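Local coordinates for regulator of polyketide synthase expression (Bifidobacterium adolescentis, PDB 3ONQ), which probably acts as a transcriptional regulator of polyketide synthase expression, binding DNA through a PucR-type helix-turn-helix domain at its C-terminal end, at residues I24-L27 and A28-L32; M36-D39 and R40-S43; A136-A139 and L140-M144. All blocks are in the same frame, centred on the assembly; numbering follows the deposited sequence.

Contact 1: I24-L27 and A28-L32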
# COMPACT_ATOMS: atom_id res chain seq x y z
N ILE B 24 -14.04 -18.19 12.81
CA ILE B 24 -13.04 -17.85 11.82
C ILE B 24 -13.69 -17.01 10.71
O ILE B 24 -13.10 -16.04 10.23
CB ILE B 24 -12.38 -19.11 11.24
CG1 ILE B 24 -11.71 -19.90 12.37
CG2 ILE B 24 -11.35 -18.74 10.17
CD1 ILE B 24 -11.06 -21.18 11.93
N GLU B 25 -14.90 -17.38 10.31
CA GLU B 25 -15.62 -16.64 9.29
C GLU B 25 -15.96 -15.21 9.76
O GLU B 25 -15.72 -14.24 9.04
CB GLU B 25 -16.91 -17.36 8.89
CG GLU B 25 -17.69 -16.65 7.78
CD GLU B 25 -19.08 -17.22 7.57
OE1 GLU B 25 -19.75 -17.52 8.58
OE2 GLU B 25 -19.50 -17.36 6.41
N ARG B 26 -16.52 -15.10 10.96
CA ARG B 26 -16.92 -13.80 11.47
C ARG B 26 -15.71 -12.90 11.59
O ARG B 26 -15.79 -11.70 11.30
CB ARG B 26 -17.65 -13.92 12.81
CG ARG B 26 -18.03 -12.56 13.40
CD ARG B 26 -18.83 -12.70 14.69
NE ARG B 26 -18.55 -13.95 15.40
CZ ARG B 26 -17.56 -14.14 16.27
NH1 ARG B 26 -16.70 -13.15 16.55
NH2 ARG B 26 -17.41 -15.32 16.86
N LEU B 27 -14.59 -13.48 12.02
CA LEU B 27 -13.35 -12.74 12.16
C LEU B 27 -12.83 -12.25 10.80
O LEU B 27 -12.42 -11.11 10.67
CB LEU B 27 -12.27 -13.57 12.86
CG LEU B 27 -10.89 -12.93 13.00
CD1 LEU B 27 -10.96 -11.67 13.87
CD2 LEU B 27 -9.87 -13.93 13.57
N ALA B 28 -12.85 -13.13 9.80
CA ALA B 28 -12.41 -12.72 8.48
C ALA B 28 -13.35 -11.64 7.93
O ALA B 28 -12.91 -10.65 7.36
CB ALA B 28 -12.37 -13.90 7.54
N PHE B 29 -14.65 -11.84 8.13
CA PHE B 29 -15.65 -10.85 7.74
C PHE B 29 -15.32 -9.49 8.33
O PHE B 29 -15.20 -8.50 7.61
CB PHE B 29 -17.05 -11.30 8.17
CG PHE B 29 -18.15 -10.33 7.80
CD1 PHE B 29 -18.66 -10.28 6.51
CD2 PHE B 29 -18.70 -9.49 8.76
CE1 PHE B 29 -19.69 -9.42 6.18
CE2 PHE B 29 -19.72 -8.61 8.43
CZ PHE B 29 -20.22 -8.58 7.14
N GLU B 30 -15.15 -9.42 9.65
CA GLU B 30 -14.90 -8.13 10.28
C GLU B 30 -13.58 -7.52 9.83
O GLU B 30 -13.50 -6.30 9.67
CB GLU B 30 -14.93 -8.23 11.81
CG GLU B 30 -16.31 -8.53 12.37
CD GLU B 30 -16.30 -8.64 13.89
OE1 GLU B 30 -15.31 -8.19 14.51
OE2 GLU B 30 -17.27 -9.19 14.45
N CYS B 31 -12.55 -8.34 9.63
CA CYS B 31 -11.29 -7.81 9.16
C CYS B 31 -11.49 -7.16 7.79
O CYS B 31 -11.07 -6.03 7.55
CB CYS B 31 -10.21 -8.89 9.09
SG CYS B 31 -9.67 -9.52 10.72
N LEU B 32 -12.14 -7.88 6.89
CA LEU B 32 -12.33 -7.40 5.54
C LEU B 32 -13.17 -6.12 5.55
O LEU B 32 -12.84 -5.15 4.87
CB LEU B 32 -13.00 -8.47 4.67
CG LEU B 32 -12.19 -9.75 4.44
CD1 LEU B 32 -13.05 -10.83 3.82
CD2 LEU B 32 -10.95 -9.45 3.59
O HOH W 1 -16.83 -10.26 16.90
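Arg26 and Glu30 meet one helical turn apart on the outer side of helix 21-33, a local i to i+4 contact near the N-terminal end of the chain. The two side chains run alongside each other and point the same way, so the aliphatic part of the arginine lies against the acid, with Arg26 CG 3.6 Å from Glu30 OE2. Their charged ends do not close into a direct salt bridge: Arg26 NH1 and Glu30 OE2 stay 4.5 Å apart, and the guanidinium and carboxylate planes are turned 54° against each other. A water spans the gap, accepting from Arg26 NH1 at 2.9 Å and donating to Glu30 OE2 at 2.7 Å. Long, flexible charged chains suit this exposed side.

Leu27 and Cys31 form the equivalent pair on another side, joined through Leu27 CD1 and Cys31 SG at 4.0 Å. With Leu27 CG trans to its own N (chi1 177°) and Cys31 SG set beside its own backbone N, the two groups converge on one strip that packs on helix 39-48, where Leu27 meets Leu44 and Cys31 meets Val41. A branched leucine and a small thiol suit this seam, where Leu27 also meets Leu14 and Leu15 of helix 11-15. Phe29 leads away to Leu140 of helix 132-149, and Glu25 forms a salt bridge with Arg75.

Beneath the side chains the backbone bonds are regular; Phe29 N reaches Glu25 O at 2.8 Å, with an N-H...O angle of 168°. Polar and apolar i to i+4 pairs on separate sides are the mark of an amphipathic alpha-helix, here packed between its neighbours in the N-terminal helical part of the protein.

Contact 2: M36-D39 and R40-S43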
# COMPACT_ATOMS: atom_id res chain seq x y z
N MSE B 36 -8.82 -4.44 6.63
CA MSE B 36 -7.59 -5.15 6.99
C MSE B 36 -7.30 -6.21 5.93
O MSE B 36 -8.08 -7.14 5.74
CB MSE B 36 -7.72 -5.76 8.39
CG MSE B 36 -7.93 -4.73 9.51
SE MSE B 36 -8.65 -5.51 11.18
CE MSE B 36 -7.16 -6.68 11.64
N THR B 37 -6.26 -5.96 5.12
CA THR B 37 -5.94 -6.80 3.98
C THR B 37 -4.56 -7.46 4.03
O THR B 37 -4.05 -7.94 3.03
CB THR B 37 -6.12 -6.04 2.67
OG1 THR B 37 -5.23 -4.93 2.66
CG2 THR B 37 -7.53 -5.54 2.57
N ASP B 38 -3.97 -7.49 5.20
CA ASP B 38 -2.62 -8.00 5.38
C ASP B 38 -2.55 -9.52 5.41
O ASP B 38 -3.55 -10.20 5.26
CB ASP B 38 -1.98 -7.39 6.63
CG ASP B 38 -2.64 -7.84 7.89
OD1 ASP B 38 -3.34 -7.04 8.51
OD2 ASP B 38 -2.46 -9.01 8.27
N ASP B 39 -1.34 -10.03 5.58
CA ASP B 39 -1.08 -11.46 5.50
C ASP B 39 -1.88 -12.29 6.49
O ASP B 39 -2.22 -13.42 6.21
CB ASP B 39 0.42 -11.74 5.63
CG ASP B 39 1.16 -11.49 4.33
OD1 ASP B 39 0.55 -11.63 3.25
OD2 ASP B 39 2.35 -11.16 4.39
N ARG B 40 -2.16 -11.74 7.66
CA ARG B 40 -2.96 -12.47 8.64
C ARG B 40 -4.35 -12.77 8.08
O ARG B 40 -4.89 -13.84 8.29
CB ARG B 40 -3.08 -11.67 9.93
CG ARG B 40 -1.77 -11.39 10.62
CD ARG B 40 -1.92 -10.36 11.71
NE ARG B 40 -2.32 -9.06 11.18
CZ ARG B 40 -2.84 -8.08 11.91
NH1 ARG B 40 -3.02 -8.24 13.21
NH2 ARG B 40 -3.16 -6.94 11.34
N VAL B 41 -4.92 -11.81 7.36
CA VAL B 41 -6.24 -11.96 6.75
C VAL B 41 -6.16 -12.94 5.60
O VAL B 41 -7.05 -13.75 5.38
CB VAL B 41 -6.79 -10.59 6.28
CG1 VAL B 41 -8.15 -10.75 5.65
CG2 VAL B 41 -6.84 -9.63 7.44
N VAL B 42 -5.06 -12.87 4.85
CA VAL B 42 -4.81 -13.88 3.83
C VAL B 42 -4.79 -15.27 4.47
O VAL B 42 -5.38 -16.22 3.93
CB VAL B 42 -3.49 -13.63 3.11
CG1 VAL B 42 -3.21 -14.76 2.11
CG2 VAL B 42 -3.50 -12.27 2.42
N SER B 43 -4.12 -15.40 5.62
CA SER B 43 -4.08 -16.68 6.32
C SER B 43 -5.48 -17.14 6.78
O SER B 43 -5.83 -18.31 6.64
CB SER B 43 -3.12 -16.64 7.53
OG SER B 43 -1.76 -16.55 7.11
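Asp38 and Arg40 meet through a side-on, two-nitrogen salt bridge at the start of helix 39-48. Arg40 NH2 donates to Asp38 OD1 at 2.8 Å and Arg40 NE to Asp38 OD2 at 2.9 Å, both oxygens lying near the guanidinium plane at its edge. The match is not quite flat: the carboxylate is turned 22° from the guanidinium, and Arg40 NH2 comes to OD1 from above the carboxylate plane. Asp38 OD2 has a further donor, the backbone N of Arg40 at 2.8 Å, which arrives on the anti side, closer to the carboxylate plane, while NE comes from the syn side but well out of that plane. Three N-H groups thus grip one carboxylate and fix its rotation.

Torsions on both residues make this possible. Asp38 CG sits between its own N and carbonyl carbon (chi1 67°), which brings the carboxylate to the first turn's N-H, and the Arg40 chain bends at chi3 (-65°) to bring its NE-NH2 edge round. Arg40 NH1, the nitrogen the carboxylate does not use, is held by Ala9 O.

Farther out, Asp38 O receives Val42 N at 3.1 Å, the first full helical bond, and a weak bond from Val41 N. Val41 CG2 packs against Met36 O at 3.3 Å, its branched chain also filling the seam against Cys31 and Leu32. Ser43 OG bonds to Glu30 of the second subunit. Aspartate suits position 38 because its short side chain can reach forward to the N-H of Arg40, in the first turn, where the helix offers no earlier carbonyl to accept it; this is an aspartate N-cap, reinforced by a salt bridge to the residue it caps.

Contact 3: A136-A139 and L140-M144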
# COMPACT_ATOMS: atom_id res chain seq x y z
N ALA B 136 -11.75 -8.71 -2.03
CA ALA B 136 -12.77 -9.12 -1.08
C ALA B 136 -13.12 -7.97 -0.14
O ALA B 136 -14.29 -7.67 0.08
CB ALA B 136 -12.29 -10.34 -0.29
N SER B 137 -12.10 -7.32 0.41
CA SER B 137 -12.34 -6.19 1.32
C SER B 137 -13.04 -5.05 0.58
O SER B 137 -13.98 -4.44 1.09
CB SER B 137 -11.02 -5.69 1.91
OG SER B 137 -11.25 -4.58 2.78
N HIS B 138 -12.57 -4.78 -0.64
CA HIS B 138 -13.20 -3.79 -1.51
C HIS B 138 -14.68 -4.11 -1.78
O HIS B 138 -15.55 -3.25 -1.66
CB HIS B 138 -12.43 -3.70 -2.83
CG HIS B 138 -12.84 -2.55 -3.70
ND1 HIS B 138 -12.14 -2.17 -4.82
CD2 HIS B 138 -13.89 -1.69 -3.60
CE1 HIS B 138 -12.73 -1.13 -5.37
NE2 HIS B 138 -13.79 -0.82 -4.65
N ALA B 139 -14.96 -5.35 -2.16
CA ALA B 139 -16.33 -5.78 -2.47
C ALA B 139 -17.25 -5.61 -1.27
O ALA B 139 -18.36 -5.09 -1.38
CB ALA B 139 -16.35 -7.24 -2.96
N LEU B 140 -16.80 -6.06 -0.11
CA LEU B 140 -17.62 -5.92 1.09
C LEU B 140 -17.84 -4.45 1.50
O LEU B 140 -18.93 -4.07 1.91
CB LEU B 140 -17.02 -6.72 2.24
CG LEU B 140 -17.22 -8.23 2.08
CD1 LEU B 140 -16.38 -9.04 3.09
CD2 LEU B 140 -18.69 -8.56 2.25
N ARG B 141 -16.81 -3.63 1.38
CA ARG B 141 -16.95 -2.24 1.78
C ARG B 141 -17.81 -1.43 0.80
O ARG B 141 -18.68 -0.67 1.22
CB ARG B 141 -15.58 -1.59 2.02
CG ARG B 141 -14.94 -2.06 3.33
CD ARG B 141 -13.57 -1.44 3.57
NE ARG B 141 -13.60 0.01 3.66
CZ ARG B 141 -13.79 0.69 4.79
NH1 ARG B 141 -13.99 0.04 5.93
NH2 ARG B 141 -13.78 2.02 4.79
N GLU B 142 -17.61 -1.60 -0.50
CA GLU B 142 -18.46 -0.86 -1.44
C GLU B 142 -19.91 -1.29 -1.27
O GLU B 142 -20.84 -0.49 -1.46
CB GLU B 142 -18.00 -1.02 -2.90
CG GLU B 142 -18.11 -2.44 -3.47
CD GLU B 142 -17.26 -2.60 -4.74
OE1 GLU B 142 -17.07 -1.61 -5.47
OE2 GLU B 142 -16.77 -3.72 -4.99
N THR B 143 -20.11 -2.55 -0.88
CA THR B 143 -21.46 -3.06 -0.63
C THR B 143 -22.04 -2.40 0.63
O THR B 143 -23.15 -1.88 0.61
CB THR B 143 -21.48 -4.59 -0.50
OG1 THR B 143 -21.11 -5.17 -1.76
CG2 THR B 143 -22.87 -5.08 -0.12
N MSE B 144 -21.27 -2.42 1.71
CA MSE B 144 -21.68 -1.73 2.94
C MSE B 144 -22.04 -0.26 2.69
O MSE B 144 -23.11 0.19 3.07
CB MSE B 144 -20.58 -1.81 4.00
CG MSE B 144 -20.82 -0.85 5.20
SE MSE B 144 -19.31 -0.93 6.43
CE MSE B 144 -18.03 0.10 5.37
O HOH W 2 -15.89 0.90 -5.23
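His138 and Glu142 cross obliquely one turn apart on helix 132-149, the imidazole and carboxylate planes 27° from each other. They do not bond directly: His138 NE2 lies 3.5 Å from Glu142 OE1, at a poor angle. A water in the plane of the ring joins them, 2.8 Å from His138 NE2 and donating to Glu142 OE1. Glu142 takes a chi1 of 65°, which folds its chain back along the helix until CG stands 3.2 Å from His138 O and OE2 stands 3.3 Å from Ala139 CA. The small Ala139, with only a methyl to clear, is consistent with so close a course. The acid's main charged partner is Arg130, while the histidine ring stacks with Tyr176.

Thr143 turns its hydroxyl to the backbone: OG1 donates to Ala139 O at 2.8 Å, and Thr143 N reaches the same oxygen from the opposite face of the carbonyl plane. Threonine suits this buried place because its hydroxyl is satisfied within the helix and its methyl remains for packing. Arg141 leads away instead, carrying NH1 to Leu33 O, and Met144 CE lies over one face of the guanidinium, off toward its rim.

Around the helix, the small Ala136 and Ala139 let it settle onto strands 94-100 and 55-61, Leu140 fills the space toward helix 21-33, and Glu142 faces strand 124-131, whose beta-alpha-beta unit this helix completes with strand 160-161.

How the contacts relate
Contact 3 is the most buried of the three and lies nearest the chain's centre, on the helix laid against the beta-sheet; contacts 1 and 2 are partly buried and lie farther out, on successive helices of the N-terminal part. Leu32 ties contact 1 to both others, packing on Val41 of contact 2 and Leu140 of contact 3, while its carbonyl probably accepts from Ser137 OG. Thr37 touches Ser137 between contacts 2 and 3. The chemistry follows place: contacts 1 and 3 each let a water join charged or polar side chains within a continuing helix, whereas contact 2, at a helix start, uses direct ionic bonds.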